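Local atomic coordinates of acetyl-CoA acetyltransferase A (Ascaris suum, PDB entry 6BJA), a protein that probably catalyses acetyl transfer between acetyl-CoA molecules as a thiolase of lipid metabolism, and binds coenzyme A. Residues I13-V17 against E43-S48; R115-A119 against V264-V270. The contacts are given in a common frame with arbitrary orientation. Residues are numbered along the deposited sequence.

Contact 1: I13-V17 against E43-S48; sequences ILSAV and EAIKRS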
ATOM      1  N   ILE A  13      43.670  -7.537 -13.476  1.00 19.59           N
ATOM      2  CA  ILE A  13      42.970  -6.749 -12.474  1.00 18.37           C
ATOM      3  C   ILE A  13      43.890  -5.611 -12.054  1.00 18.36           C
ATOM      4  O   ILE A  13      44.971  -5.872 -11.542  1.00 19.98           O
ATOM      5  CB  ILE A  13      42.603  -7.618 -11.256  1.00 16.33           C
ATOM      6  CG1 ILE A  13      41.610  -8.705 -11.677  1.00 18.84           C
ATOM      7  CG2 ILE A  13      42.012  -6.777 -10.142  1.00 18.47           C
ATOM      8  CD1 ILE A  13      41.352  -9.776 -10.650  1.00 18.44           C
ATOM      9  N   LEU A  14      43.472  -4.371 -12.272  1.00 16.19           N
ATOM     10  CA  LEU A  14      44.282  -3.210 -11.883  1.00 17.38           C
ATOM     11  C   LEU A  14      43.974  -2.758 -10.471  1.00 20.56           C
ATOM     12  O   LEU A  14      44.854  -2.229  -9.786  1.00 19.99           O
ATOM     13  CB  LEU A  14      44.055  -2.051 -12.830  1.00 19.62           C
ATOM     14  CG  LEU A  14      44.391  -2.295 -14.300  1.00 21.20           C
ATOM     15  CD1 LEU A  14      44.262  -0.994 -15.078  1.00 21.87           C
ATOM     16  CD2 LEU A  14      45.792  -2.881 -14.458  1.00 23.06           C
ATOM     17  N   SER A  15      42.733  -2.964 -10.039  1.00 16.76           N
ATOM     18  CA  SER A  15      42.279  -2.530  -8.736  1.00 18.19           C
ATOM     19  C   SER A  15      41.097  -3.372  -8.310  1.00 17.96           C
ATOM     20  O   SER A  15      40.396  -3.934  -9.157  1.00 19.15           O
ATOM     21  CB  SER A  15      41.894  -1.054  -8.744  1.00 20.79           C
ATOM     22  OG  SER A  15      40.825  -0.814  -9.641  1.00 20.63           O
ATOM     23  N   ALA A  16      40.886  -3.415  -6.997  1.00 17.12           N
ATOM     24  CA  ALA A  16      39.869  -4.281  -6.380  1.00 16.02           C
ATOM     25  C   ALA A  16      39.560  -3.713  -4.995  1.00 15.70           C
ATOM     26  O   ALA A  16      40.408  -3.738  -4.105  1.00 17.71           O
ATOM     27  CB  ALA A  16      40.366  -5.693  -6.285  1.00 18.93           C
ATOM     28  N   VAL A  17      38.386  -3.096  -4.864  1.00 15.00           N
ATOM     29  CA  VAL A  17      38.013  -2.402  -3.642  1.00 14.17           C
ATOM     30  C   VAL A  17      36.576  -2.724  -3.250  1.00 15.67           C
ATOM     31  O   VAL A  17      35.776  -3.170  -4.088  1.00 16.03           O
ATOM     32  CB  VAL A  17      38.166  -0.867  -3.763  1.00 16.62           C
ATOM     33  CG1 VAL A  17      39.612  -0.492  -4.058  1.00 20.30           C
ATOM     34  CG2 VAL A  17      37.260  -0.309  -4.822  1.00 17.17           C
ATOM     35  N   GLU A  43      36.527   4.797  -6.518  1.00 15.89           N
ATOM     36  CA  GLU A  43      37.788   4.459  -5.848  1.00 15.72           C
ATOM     37  C   GLU A  43      38.548   3.414  -6.664  1.00 16.65           C
ATOM     38  O   GLU A  43      39.763   3.437  -6.726  1.00 16.84           O
ATOM     39  CB  GLU A  43      37.556   3.975  -4.414  1.00 19.74           C
ATOM     40  CG  GLU A  43      38.859   3.766  -3.648  1.00 31.78           C
ATOM     41  CD  GLU A  43      39.550   5.062  -3.253  1.00 29.61           C
ATOM     42  OE1 GLU A  43      38.857   6.128  -3.189  1.00 24.21           O
ATOM     43  OE2 GLU A  43      40.797   5.005  -2.989  1.00 27.98           O
ATOM     44  N   ALA A  44      37.845   2.499  -7.317  1.00 15.30           N
ATOM     45  CA  ALA A  44      38.523   1.527  -8.170  1.00 15.48           C
ATOM     46  C   ALA A  44      39.261   2.207  -9.332  1.00 15.83           C
ATOM     47  O   ALA A  44      40.351   1.786  -9.708  1.00 16.92           O
ATOM     48  CB  ALA A  44      37.529   0.505  -8.713  1.00 15.71           C
ATOM     49  N   ILE A  45      38.652   3.233  -9.909  1.00 15.61           N
ATOM     50  CA  ILE A  45      39.276   4.011 -10.979  1.00 15.32           C
ATOM     51  C   ILE A  45      40.524   4.709 -10.419  1.00 16.00           C
ATOM     52  O   ILE A  45      41.589   4.609 -11.015  1.00 17.74           O
ATOM     53  CB  ILE A  45      38.302   5.015 -11.566  1.00 17.23           C
ATOM     54  CG1 ILE A  45      37.211   4.268 -12.331  1.00 20.41           C
ATOM     55  CG2 ILE A  45      39.012   5.995 -12.492  1.00 18.47           C
ATOM     56  CD1 ILE A  45      36.063   5.145 -12.773  1.00 17.56           C
ATOM     57  N   LYS A  46      40.395   5.351  -9.263  1.00 17.01           N
ATOM     58  CA  LYS A  46      41.547   6.009  -8.631  1.00 15.90           C
ATOM     59  C   LYS A  46      42.717   5.053  -8.449  1.00 17.02           C
ATOM     60  O   LYS A  46      43.866   5.382  -8.764  1.00 18.66           O
ATOM     61  CB  LYS A  46      41.138   6.605  -7.282  1.00 17.36           C
ATOM     62  CG  LYS A  46      40.220   7.843  -7.428  1.00 18.87           C
ATOM     63  CD  LYS A  46      39.658   8.309  -6.082  1.00 20.64           C
ATOM     64  CE  LYS A  46      38.639   9.448  -6.250  1.00 24.13           C
ATOM     65  NZ  LYS A  46      38.063   9.845  -4.928  1.00 24.30           N
ATOM     66  N   ARG A  47      42.439   3.855  -7.948  1.00 16.52           N
ATOM     67  CA  ARG A  47      43.533   2.949  -7.626  1.00 15.76           C
ATOM     68  C   ARG A  47      44.039   2.191  -8.865  1.00 18.09           C
ATOM     69  O   ARG A  47      45.132   1.608  -8.835  1.00 21.08           O
ATOM     70  CB  ARG A  47      43.113   1.989  -6.503  1.00 17.78           C
ATOM     71  CG  ARG A  47      42.713   2.716  -5.225  1.00 18.60           C
ATOM     72  CD  ARG A  47      42.630   1.801  -4.033  1.00 18.55           C
ATOM     73  NE  ARG A  47      42.161   2.509  -2.851  1.00 19.97           N
ATOM     74  CZ  ARG A  47      42.176   1.998  -1.618  1.00 20.15           C
ATOM     75  NH1 ARG A  47      42.606   0.772  -1.416  1.00 19.75           N
ATOM     76  NH2 ARG A  47      41.747   2.708  -0.594  1.00 23.24           N
ATOM     77  N   SER A  48      43.292   2.243  -9.966  1.00 17.12           N
ATOM     78  CA  SER A  48      43.754   1.655 -11.220  1.00 16.99           C
ATOM     79  C   SER A  48      44.847   2.485 -11.888  1.00 20.17           C
ATOM     80  O   SER A  48      45.568   1.986 -12.742  1.00 21.50           O
ATOM     81  CB  SER A  48      42.615   1.516 -12.221  1.00 17.11           C
ATOM     82  OG  SER A  48      42.302   2.749 -12.831  1.00 19.75           O
TER

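Contact 2: R115-A119 against V264-V270; sequences RIVVA and VLASGEV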
ATOM      1  N   ARG A 115      39.256  -2.830 -24.084  1.00 23.91           N
ATOM      2  CA  ARG A 115      40.584  -2.821 -23.481  1.00 26.14           C
ATOM      3  C   ARG A 115      40.517  -2.611 -21.975  1.00 21.63           C
ATOM      4  O   ARG A 115      41.364  -3.107 -21.249  1.00 21.88           O
ATOM      5  CB  ARG A 115      41.444  -1.718 -24.093  1.00 28.74           C
ATOM      6  CG  ARG A 115      41.973  -2.020 -25.493  1.00 36.04           C
ATOM      7  CD  ARG A 115      42.370  -0.724 -26.211  1.00 35.84           C
ATOM      8  NE  ARG A 115      43.557  -0.063 -25.662  1.00 42.67           N
ATOM      9  CZ  ARG A 115      44.806  -0.316 -26.046  1.00 40.79           C
ATOM     10  NH1 ARG A 115      45.815   0.334 -25.497  1.00 49.37           N
ATOM     11  NH2 ARG A 115      45.055  -1.235 -26.969  1.00 53.24           N
ATOM     12  N   ILE A 116      39.542  -1.823 -21.531  1.00 21.17           N
ATOM     13  CA  ILE A 116      39.455  -1.382 -20.136  1.00 19.27           C
ATOM     14  C   ILE A 116      37.996  -1.337 -19.706  1.00 20.44           C
ATOM     15  O   ILE A 116      37.196  -0.663 -20.323  1.00 20.13           O
ATOM     16  CB  ILE A 116      40.064   0.017 -19.933  1.00 19.85           C
ATOM     17  CG1 ILE A 116      41.521   0.043 -20.398  1.00 22.69           C
ATOM     18  CG2 ILE A 116      39.968   0.417 -18.461  1.00 20.20           C
ATOM     19  CD1 ILE A 116      42.075   1.452 -20.553  1.00 25.88           C
ATOM     20  N   VAL A 117      37.638  -2.054 -18.642  1.00 19.85           N
ATOM     21  CA  VAL A 117      36.276  -1.975 -18.148  1.00 20.53           C
ATOM     22  C   VAL A 117      36.258  -1.952 -16.631  1.00 19.59           C
ATOM     23  O   VAL A 117      37.247  -2.327 -15.988  1.00 20.05           O
ATOM     24  CB  VAL A 117      35.403  -3.156 -18.623  1.00 22.43           C
ATOM     25  CG1 VAL A 117      35.450  -3.323 -20.158  1.00 20.35           C
ATOM     26  CG2 VAL A 117      35.813  -4.404 -17.970  1.00 20.28           C
ATOM     27  N   VAL A 118      35.144  -1.495 -16.069  1.00 16.66           N
ATOM     28  CA  VAL A 118      34.928  -1.640 -14.638  1.00 16.09           C
ATOM     29  C   VAL A 118      33.754  -2.598 -14.417  1.00 17.17           C
ATOM     30  O   VAL A 118      32.694  -2.471 -15.047  1.00 16.78           O
ATOM     31  CB  VAL A 118      34.700  -0.269 -13.938  1.00 17.15           C
ATOM     32  CG1 VAL A 118      33.405   0.429 -14.359  1.00 20.47           C
ATOM     33  CG2 VAL A 118      34.771  -0.471 -12.405  1.00 17.99           C
ATOM     34  N   ALA A 119      33.990  -3.602 -13.571  1.00 16.74           N
ATOM     35  CA  ALA A 119      32.996  -4.605 -13.232  1.00 14.47           C
ATOM     36  C   ALA A 119      32.753  -4.523 -11.732  1.00 15.27           C
ATOM     37  O   ALA A 119      33.705  -4.524 -10.944  1.00 16.05           O
ATOM     38  CB  ALA A 119      33.483  -5.968 -13.631  1.00 16.70           C
ATOM     39  N   VAL A 264      38.649  -2.812 -11.562  1.00 16.51           N
ATOM     40  CA  VAL A 264      38.952  -2.364 -12.922  1.00 16.73           C
ATOM     41  C   VAL A 264      39.758  -3.458 -13.606  1.00 17.84           C
ATOM     42  O   VAL A 264      40.747  -3.934 -13.058  1.00 17.79           O
ATOM     43  CB  VAL A 264      39.721  -1.030 -12.922  1.00 17.21           C
ATOM     44  CG1 VAL A 264      40.255  -0.687 -14.304  1.00 16.97           C
ATOM     45  CG2 VAL A 264      38.828   0.061 -12.437  1.00 18.89           C
ATOM     46  N   LEU A 265      39.334  -3.835 -14.815  1.00 17.39           N
ATOM     47  CA  LEU A 265      40.015  -4.845 -15.603  1.00 15.80           C
ATOM     48  C   LEU A 265      40.645  -4.177 -16.819  1.00 17.12           C
ATOM     49  O   LEU A 265      40.070  -3.249 -17.383  1.00 18.42           O
ATOM     50  CB  LEU A 265      39.038  -5.939 -16.057  1.00 16.37           C
ATOM     51  CG  LEU A 265      38.152  -6.548 -14.970  1.00 17.68           C
ATOM     52  CD1 LEU A 265      37.131  -7.499 -15.574  1.00 20.13           C
ATOM     53  CD2 LEU A 265      38.966  -7.278 -13.946  1.00 19.24           C
ATOM     54  N   ALA A 266      41.824  -4.642 -17.209  1.00 18.12           N
ATOM     55  CA  ALA A 266      42.474  -4.110 -18.406  1.00 19.55           C
ATOM     56  C   ALA A 266      43.229  -5.204 -19.174  1.00 20.79           C
ATOM     57  O   ALA A 266      43.687  -6.193 -18.599  1.00 23.21           O
ATOM     58  CB  ALA A 266      43.427  -2.964 -18.032  1.00 22.22           C
ATOM     59  N   SER A 267      43.353  -5.006 -20.491  1.00 20.61           N
ATOM     60  CA  SER A 267      44.051  -5.963 -21.329  1.00 22.81           C
ATOM     61  C   SER A 267      45.562  -5.889 -21.132  1.00 23.91           C
ATOM     62  O   SER A 267      46.088  -4.890 -20.641  1.00 24.22           O
ATOM     63  CB  SER A 267      43.711  -5.718 -22.804  1.00 25.06           C
ATOM     64  OG  SER A 267      44.381  -4.563 -23.269  1.00 24.54           O
ATOM     65  N   GLY A 268      46.259  -6.951 -21.525  1.00 26.55           N
ATOM     66  CA  GLY A 268      47.709  -6.959 -21.517  1.00 26.92           C
ATOM     67  C   GLY A 268      48.288  -5.811 -22.327  1.00 27.72           C
ATOM     68  O   GLY A 268      49.315  -5.239 -21.941  1.00 29.22           O
ATOM     69  N   GLU A 269      47.635  -5.446 -23.432  1.00 26.82           N
ATOM     70  CA  GLU A 269      48.128  -4.351 -24.268  1.00 30.60           C
ATOM     71  C   GLU A 269      48.121  -3.032 -23.495  1.00 32.65           C
ATOM     72  O   GLU A 269      49.094  -2.289 -23.532  1.00 29.74           O
ATOM     73  CB  GLU A 269      47.307  -4.219 -25.555  1.00 34.02           C
ATOM     74  CG  GLU A 269      47.928  -3.274 -26.581  1.00 40.50           C
ATOM     75  CD  GLU A 269      47.216  -3.310 -27.937  1.00 49.06           C
ATOM     76  OE1 GLU A 269      47.879  -3.617 -28.953  1.00 50.78           O
ATOM     77  OE2 GLU A 269      45.996  -3.025 -27.988  1.00 44.31           O
ATOM     78  N   VAL A 270      47.032  -2.752 -22.787  1.00 27.24           N
ATOM     79  CA  VAL A 270      46.946  -1.559 -21.947  1.00 28.49           C
ATOM     80  C   VAL A 270      48.045  -1.534 -20.891  1.00 28.22           C
ATOM     81  O   VAL A 270      48.679  -0.501 -20.628  1.00 29.17           O
ATOM     82  CB  VAL A 270      45.573  -1.480 -21.252  1.00 27.99           C
ATOM     83  CG1 VAL A 270      45.571  -0.432 -20.138  1.00 26.86           C
ATOM     84  CG2 VAL A 270      44.513  -1.181 -22.269  1.00 28.74           C
TER

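Contact 1: I13-V17 against E43-S48
S15 anchors this strand-to-helix contact. Its chi1 lies at 62° (p), which swings the hydroxyl onto the helix backbone, where OG donates to A44 O over 2.6 Å. That carbonyl also takes a weak intrahelical bond from S48 N, so the serine shares an acceptor already used by the helix. The S15 side chain also packs closely on the next turn, with S15 CB 4.0 Å from R47 CB and S15 OG 3.9 Å from S48 CB.

Next to it, L14 has an alpha-like backbone (phi/psi -90/-30), and the CA-to-CB bonds of both L14 and S15 point toward the helix instead of to opposite faces. Both residues also bond through their backbones to V264, which is consistent with a beta bulge. The consequence is a second contact, L14 CB to S48 CB at 3.9 Å. S48 is itself p (78°), turning OG back to I45 O at 2.7 Å.

V17, with chi1 m, fills the other end: CG2 sits 4.0 Å from A44 CB, while CG1 lies 3.8 Å from R47 CD. The extended m, t, t chain of R47 brings its CD against the valine, and R47 NE reaches E43 OE2 at 2.8 Å, an i to i+4 salt bridge at the exposed margin.

A16 points away, onto V366 of helix 357-371. With helix 33-48 on one face of the sheet and 357-371 on the other, the packing belongs to the layered alpha/beta thiolase fold; helix 33-48 is the connection of a beta-alpha-beta crossover from 11-23 to the parallel strand 57-61, passing over the two strands between them.

Contact 2: R115-A119 against V264-V270
The apolar centre comprises I116, V118, V264 and A266 on one face of the sheet, with V270 of the following helix beside them. I116 CG1 is 3.7 Å from V270 CG2 and 4.3 Å from A266 CB, and V118 CG2 lies 4.1 Å from V264 CG2. On the opposite face, V117 CG2 meets L265 CB at 4.1 Å; L265 also touches I109 of helix 97-110.

The backbones between these faces pair antiparallel, their short axes 156° apart. V117 and L265 form a hydrogen-bonded pair, V117 N to L265 O at 3.0 Å and L265 N to V117 O at 2.8 Å, flanked by the non-hydrogen-bonded pairs I116-A266 and V118-V264, both with CA atoms 4.4 Å apart. One further bond, S267 N to R115 O at 2.9 Å, closes the pairing where the strand gives way to helix 268-274. S267 is the N-cap: its OG accepts from V270 N at 3.2 Å.

At the polar edge, V270 CG2 covers one face of the R115 guanidinium, and E269 lies at its edge. The R115 NH2 to E269 OE2 salt bridge is modelled at 2.3 Å, too short to be trusted in detail, while NH1 has a second acidic partner in E273. The chemistry therefore implies a join held by backbone bonds and aliphatic packing inside, with charge pairing confined to the margin, where R115 meets the start of the helix.

How the contacts relate
Contact 1 closes before contact 2 opens along the chain, yet their centres lie about 11 Å apart, and both involve strands of the same mixed sheet, within the N-terminal thiolase domain. Strand 257-267 is the shared element: it lies between 116-124 and 11-23 and runs antiparallel to both. The join is direct, since L14 N is 2.9 Å from V264 O and S15 O is 3.2 Å from V264 N, both probable hydrogen bonds. Helix 33-48 reaches across as well, with A44 O packed 3.6 Å from V264 CG2. Together the contacts join three adjacent strands and pack a helix layer against their sheet, away from the annotated sites.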